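PDB 4B9F: cellulosomal-scaffolding protein A from Clostridium thermocellum, which carries a family 3a carbohydrate-binding module that probably anchors the cellulosome scaffold, and the enzymes it gathers, to crystalline cellulose. Local coordinates for residues Ser35-Arg40 against Ala143-Val148; Thr44-Lys49 against Asn120-Asn125. All coordinates share one frame; numbering follows the deposited sequence.

Both contacts hang on strand 37-43, at its two ends. Contact 1 pairs the start of that strand with strand 142-145 inside a five-stranded antiparallel sheet, one of the two large sheets of this beta-sandwich module. Contact 2 follows directly along the chain: residues 44-49 form the loop leading from strand 37-43 to strand 51-61 of the six-stranded sheet, and there they meet residues 120-125 at a calcium ion. The centres of the two contacts are about 25 Å apart. In chain order 120-125 precedes 143-148, whose pairing with 35-40 therefore spans the whole of contact 2. One contact knits a sheet together; the other joins loop 44-49 to segment 120-125 at the far end of the module.

Contact 1 (Ser35-Arg40 against Ala143-Val148); sequences SKLTLR and AYLNGV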
loop_
_atom_site.group_PDB
_atom_site.type_symbol
_atom_site.label_atom_id
_atom_site.label_comp_id
_atom_site.label_asym_id
_atom_site.label_seq_id
_atom_site.Cartn_x
_atom_site.Cartn_y
_atom_site.Cartn_z
ATOM N N SER A 35 -5.331 13.313 -0.925
ATOM C CA SER A 35 -4.057 13.962 -0.637
ATOM C C SER A 35 -3.700 13.858 0.846
ATOM O O SER A 35 -2.560 14.125 1.230
ATOM C CB SER A 35 -4.051 15.427 -1.104
ATOM O OG SER A 35 -4.809 16.256 -0.240
ATOM N N LYS A 36 -4.677 13.471 1.668
ATOM C CA LYS A 36 -4.457 13.286 3.102
ATOM C C LYS A 36 -4.353 11.816 3.513
ATOM O O LYS A 36 -4.105 11.523 4.680
ATOM C CB LYS A 36 -5.590 13.934 3.905
ATOM C CG LYS A 36 -5.938 15.349 3.491
ATOM C CD LYS A 36 -4.824 16.316 3.829
ATOM C CE LYS A 36 -5.289 17.753 3.635
ATOM N NZ LYS A 36 -4.218 18.741 3.930
ATOM N N LEU A 37 -4.541 10.893 2.568
ATOM C CA LEU A 37 -4.560 9.467 2.882
ATOM C C LEU A 37 -3.188 8.841 2.712
ATOM O O LEU A 37 -2.533 9.035 1.688
ATOM C CB LEU A 37 -5.551 8.732 1.984
ATOM C CG LEU A 37 -5.684 7.227 2.230
ATOM C CD1 LEU A 37 -6.270 6.938 3.615
ATOM C CD2 LEU A 37 -6.538 6.583 1.147
ATOM N N THR A 38 -2.740 8.101 3.721
ATOM C CA THR A 38 -1.514 7.326 3.572
ATOM C C THR A 38 -1.765 5.869 3.948
ATOM O O THR A 38 -2.637 5.574 4.778
ATOM C CB THR A 38 -0.353 7.889 4.407
ATOM O OG1 THR A 38 -0.761 7.981 5.773
ATOM C CG2 THR A 38 0.069 9.265 3.897
ATOM N N LEU A 39 -1.011 4.969 3.319
ATOM C CA LEU A 39 -1.115 3.537 3.542
ATOM C C LEU A 39 0.265 3.014 3.901
ATOM O O LEU A 39 1.268 3.459 3.324
ATOM C CB LEU A 39 -1.598 2.842 2.262
ATOM C CG LEU A 39 -2.881 3.408 1.649
ATOM C CD1 LEU A 39 -3.150 2.776 0.277
ATOM C CD2 LEU A 39 -4.063 3.190 2.559
ATOM N N ARG A 40 0.335 2.059 4.827
ATOM C CA ARG A 40 1.630 1.520 5.227
ATOM C C ARG A 40 1.704 0.022 5.013
ATOM O O ARG A 40 0.781 -0.722 5.379
ATOM C CB ARG A 40 1.935 1.835 6.698
ATOM C CG ARG A 40 2.005 3.293 7.007
ATOM C CD ARG A 40 2.413 3.557 8.444
ATOM N NE ARG A 40 2.327 4.983 8.711
ATOM C CZ ARG A 40 2.504 5.541 9.901
ATOM N NH1 ARG A 40 2.814 4.792 10.955
ATOM N NH2 ARG A 40 2.383 6.855 10.033
ATOM N N ALA A 143 -3.837 2.408 7.528
ATOM C CA ALA A 143 -4.183 3.603 6.777
ATOM C C ALA A 143 -4.385 4.756 7.738
ATOM O O ALA A 143 -4.935 4.573 8.837
ATOM C CB ALA A 143 -5.440 3.382 5.944
ATOM N N TYR A 144 -3.938 5.935 7.308
ATOM C CA TYR A 144 -4.029 7.163 8.095
ATOM C C TYR A 144 -4.642 8.254 7.235
ATOM O O TYR A 144 -4.355 8.339 6.042
ATOM C CB TYR A 144 -2.644 7.610 8.575
ATOM C CG TYR A 144 -1.982 6.623 9.509
ATOM C CD1 TYR A 144 -1.413 5.452 9.022
ATOM C CD2 TYR A 144 -1.936 6.853 10.884
ATOM C CE1 TYR A 144 -0.826 4.534 9.866
ATOM C CE2 TYR A 144 -1.342 5.944 11.741
ATOM C CZ TYR A 144 -0.791 4.788 11.227
ATOM O OH TYR A 144 -0.212 3.873 12.068
ATOM N N LEU A 145 -5.492 9.079 7.842
ATOM C CA LEU A 145 -6.062 10.223 7.142
ATOM C C LEU A 145 -5.618 11.463 7.901
ATOM O O LEU A 145 -5.957 11.629 9.075
ATOM C CB LEU A 145 -7.590 10.123 7.102
ATOM C CG LEU A 145 -8.329 11.101 6.190
ATOM C CD1 LEU A 145 -7.886 10.929 4.734
ATOM C CD2 LEU A 145 -9.836 10.920 6.315
ATOM N N ASN A 146 -4.838 12.312 7.236
ATOM C CA ASN A 146 -4.221 13.464 7.883
ATOM C C ASN A 146 -3.444 13.049 9.133
ATOM O O ASN A 146 -3.453 13.753 10.146
ATOM C CB ASN A 146 -5.273 14.527 8.215
ATOM C CG ASN A 146 -4.690 15.921 8.297
ATOM O OD1 ASN A 146 -3.592 16.178 7.802
ATOM N ND2 ASN A 146 -5.426 16.835 8.917
ATOM N N GLY A 147 -2.790 11.892 9.058
ATOM C CA GLY A 147 -1.966 11.399 10.151
ATOM C C GLY A 147 -2.727 10.686 11.254
ATOM O O GLY A 147 -2.123 10.228 12.232
ATOM N N VAL A 148 -4.047 10.607 11.110
ATOM C CA VAL A 148 -4.904 9.957 12.099
ATOM C C VAL A 148 -5.282 8.562 11.605
ATOM O O VAL A 148 -5.806 8.412 10.507
ATOM C CB VAL A 148 -6.196 10.763 12.321
ATOM C CG1 VAL A 148 -7.120 10.041 13.289
ATOM C CG2 VAL A 148 -5.875 12.169 12.828
HETATM O O HOH W 1 -2.093 10.457 6.473
#
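Antiparallel strand pairing joins Leu37-Arg40 to Ala143-Leu145 within the five-stranded sheet, the strand directions 161° apart. Thr38 and Tyr144 form the hydrogen-bonded pair: Thr38 N reaches Tyr144 O at 2.8 Å, and Tyr144 N returns a bond to Thr38 O. Beyond the last pair, Asn146 N still donates to Lys36 O, 2.8 Å away, as the chain enters the type I' turn Leu145-Val148 of a beta hairpin, whose first strand is 142-145 and second 148-151. A water there gives a hydrogen to Lys36 O, accepts one from Gly147 N and bonds Thr38 OG1, tying the turn to Lys36 and Thr38.

On the face bearing Thr38 and Tyr144, Arg40 runs extended from CG to NE (chi2 -176°) and lays its guanidinium flat over the phenol ring. The planes differ by 22°, and CZ of Arg40 sits 3.9 Å from the ring centroid of Tyr144, a cation-pi stack displaced toward CE1 and CZ of the tyrosine. The other face is apolar: Leu39 CD2 meets Ala143 CB at 3.7 Å, and Leu37 CB faces Leu145 CD1.

Leu39 continues inward onto Phe22 and Val24 of strand 20-26 in the opposing sheet, while strands 88-96 and 148-151 flank the pair within its own sheet.

Contact 2 (Thr44-Lys49 against Asn120-Asn125); sequences TVDGQK and NYTQSN. With CA (calcium ion), chain C.
Thr44 holds OG1 between its backbone N and carbonyl carbon (chi1 47°), and Asn125 places CG in the same kind of position, so that hydroxyl and amide oxygen converge on one calcium ion. Thr44 grips the metal twice, through OG1 and its own carbonyl O, while Asn125 OD1 approaches to 2.4 Å of the calcium. Asp46 is also bidentate, but unevenly so: its OD2 lies 2.4 Å from the calcium and its OD1 2.8 Å. Thr122 contributes its backbone O, and a water fills a further position.

Hydrogen bonds between the ligands help set their orientation. Thr122 N points almost straight at Asp46 OD2 (2.8 Å, N-H...O 171°), meeting it from above the carboxylate plane. The same threonine thus supports the aspartate with its N-H and binds the metal with its C=O. Asn125 ND2 donates to Asp46 OD1 at 3.2 Å on the syn side, tilted well out of the carboxylate plane, with amide and carboxylate planes 19° apart; with the metal bond of Asn125 OD1, this sets the amide's rotation. Thr44 OG1 gives its proton to Asn125 O (2.8 Å) from above the carbonyl plane, leaving its oxygen lone pairs to face the calcium.

Next to the site, the Tyr121 ring packs by CD1 against Val45 O, 3.6 Å away, and its OH bonds to Gln51. Farther out, a water donates to both Asp46 O and Asn120 O.

Asp126 completes the calcium site, consistent with a structural metal joining the loop 44-49 to the segment 120-125. Residues 44-49 bridge strand 37-43 to strand 51-61, and strand 121-122 pairs with strand 14-15, so the ion and its ligands join the loop between the two large sheets to this small two-stranded sheet.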
loop_
_atom_site.group_PDB
_atom_site.type_symbol
_atom_site.label_atom_id
_atom_site.label_comp_id
_atom_site.label_asym_id
_atom_site.label_seq_id
_atom_site.Cartn_x
_atom_site.Cartn_y
_atom_site.Cartn_z
ATOM N N THR A 44 10.655 -6.312 6.581
ATOM C CA THR A 44 12.062 -6.255 6.941
ATOM C C THR A 44 12.881 -6.157 5.662
ATOM O O THR A 44 12.719 -6.961 4.743
ATOM C CB THR A 44 12.501 -7.496 7.738
ATOM O OG1 THR A 44 12.023 -8.678 7.079
ATOM C CG2 THR A 44 11.947 -7.451 9.149
ATOM N N VAL A 45 13.767 -5.171 5.607
ATOM C CA VAL A 45 14.490 -4.866 4.375
ATOM C C VAL A 45 15.512 -5.940 3.962
ATOM O O VAL A 45 15.837 -6.049 2.783
ATOM C CB VAL A 45 15.135 -3.456 4.472
ATOM C CG1 VAL A 45 16.242 -3.428 5.525
ATOM C CG2 VAL A 45 15.644 -2.976 3.114
ATOM N N ASP A 46 15.993 -6.729 4.925
ATOM C CA ASP A 46 16.958 -7.811 4.675
ATOM C C ASP A 46 18.243 -7.299 4.020
ATOM O O ASP A 46 18.636 -7.766 2.945
ATOM C CB ASP A 46 16.348 -8.925 3.811
ATOM C CG ASP A 46 14.961 -9.339 4.274
ATOM O OD1 ASP A 46 14.742 -9.530 5.492
ATOM O OD2 ASP A 46 14.075 -9.464 3.411
ATOM N N GLY A 47 18.897 -6.349 4.679
ATOM C CA GLY A 47 20.087 -5.717 4.142
ATOM C C GLY A 47 19.722 -4.351 3.615
ATOM O O GLY A 47 19.139 -4.232 2.540
ATOM N N GLN A 48 20.038 -3.315 4.387
ATOM C CA GLN A 48 19.652 -1.963 4.021
ATOM C C GLN A 48 20.317 -1.530 2.714
ATOM O O GLN A 48 21.539 -1.635 2.561
ATOM C CB GLN A 48 19.995 -0.984 5.145
ATOM C CG GLN A 48 19.749 0.476 4.787
ATOM C CD GLN A 48 18.273 0.790 4.589
ATOM O OE1 GLN A 48 17.407 0.205 5.239
ATOM N NE2 GLN A 48 17.981 1.726 3.688
ATOM N N LYS A 49 19.491 -1.067 1.780
ATOM C CA LYS A 49 19.929 -0.530 0.494
ATOM C C LYS A 49 18.932 0.550 0.114
ATOM O O LYS A 49 17.786 0.528 0.582
ATOM C CB LYS A 49 19.880 -1.610 -0.597
ATOM C CG LYS A 49 20.776 -2.809 -0.392
ATOM C CD LYS A 49 22.219 -2.488 -0.742
ATOM C CE LYS A 49 23.102 -3.723 -0.594
ATOM N NZ LYS A 49 22.570 -4.906 -1.341
ATOM N N ASN A 120 18.065 -9.322 -3.315
ATOM C CA ASN A 120 16.878 -10.037 -2.865
ATOM C C ASN A 120 16.294 -9.595 -1.532
ATOM O O ASN A 120 17.004 -9.117 -0.645
ATOM C CB ASN A 120 17.145 -11.540 -2.821
ATOM C CG ASN A 120 17.232 -12.153 -4.201
ATOM O OD1 ASN A 120 16.666 -11.628 -5.157
ATOM N ND2 ASN A 120 17.933 -13.276 -4.311
ATOM N N TYR A 121 14.979 -9.767 -1.437
ATOM C CA TYR A 121 14.233 -9.717 -0.195
ATOM C C TYR A 121 13.774 -11.128 0.165
ATOM O O TYR A 121 13.670 -12.012 -0.702
ATOM C CB TYR A 121 12.947 -8.928 -0.381
ATOM C CG TYR A 121 13.051 -7.461 -0.689
ATOM C CD1 TYR A 121 13.307 -6.527 0.317
ATOM C CD2 TYR A 121 12.814 -6.993 -1.978
ATOM C CE1 TYR A 121 13.349 -5.162 0.034
ATOM C CE2 TYR A 121 12.862 -5.647 -2.271
ATOM C CZ TYR A 121 13.121 -4.730 -1.264
ATOM O OH TYR A 121 13.142 -3.390 -1.566
ATOM N N THR A 122 13.441 -11.301 1.439
ATOM C CA THR A 122 12.787 -12.496 1.949
ATOM C C THR A 122 11.425 -12.060 2.466
ATOM O O THR A 122 11.353 -11.161 3.305
ATOM C CB THR A 122 13.594 -13.073 3.120
ATOM O OG1 THR A 122 14.853 -13.552 2.631
ATOM C CG2 THR A 122 12.832 -14.200 3.809
ATOM N N GLN A 123 10.348 -12.670 1.976
ATOM C CA GLN A 123 9.016 -12.199 2.356
ATOM C C GLN A 123 8.447 -12.859 3.609
ATOM O O GLN A 123 7.500 -12.349 4.195
ATOM C CB GLN A 123 8.040 -12.319 1.184
ATOM C CG GLN A 123 8.515 -11.584 -0.062
ATOM C CD GLN A 123 7.376 -11.255 -0.995
ATOM O OE1 GLN A 123 6.734 -10.209 -0.865
ATOM N NE2 GLN A 123 7.115 -12.140 -1.946
ATOM N N SER A 124 9.041 -13.972 4.026
ATOM C CA SER A 124 8.506 -14.748 5.143
ATOM C C SER A 124 8.666 -14.033 6.479
ATOM O O SER A 124 8.050 -14.424 7.462
ATOM C CB SER A 124 9.181 -16.116 5.225
ATOM O OG SER A 124 10.548 -15.975 5.567
ATOM N N ASN A 125 9.513 -13.010 6.524
ATOM C CA ASN A 125 9.729 -12.239 7.749
ATOM C C ASN A 125 9.222 -10.801 7.608
ATOM O O ASN A 125 9.790 -9.874 8.190
ATOM C CB ASN A 125 11.210 -12.281 8.173
ATOM C CG ASN A 125 12.138 -11.721 7.114
ATOM O OD1 ASN A 125 11.689 -11.296 6.052
ATOM N ND2 ASN A 125 13.435 -11.697 7.407
HETATM CA CA CA C . 12.069 -9.336 4.683
HETATM O O HOH W 2 18.745 -10.376 1.457
HETATM O O HOH W 3 11.309 -8.330 2.529
#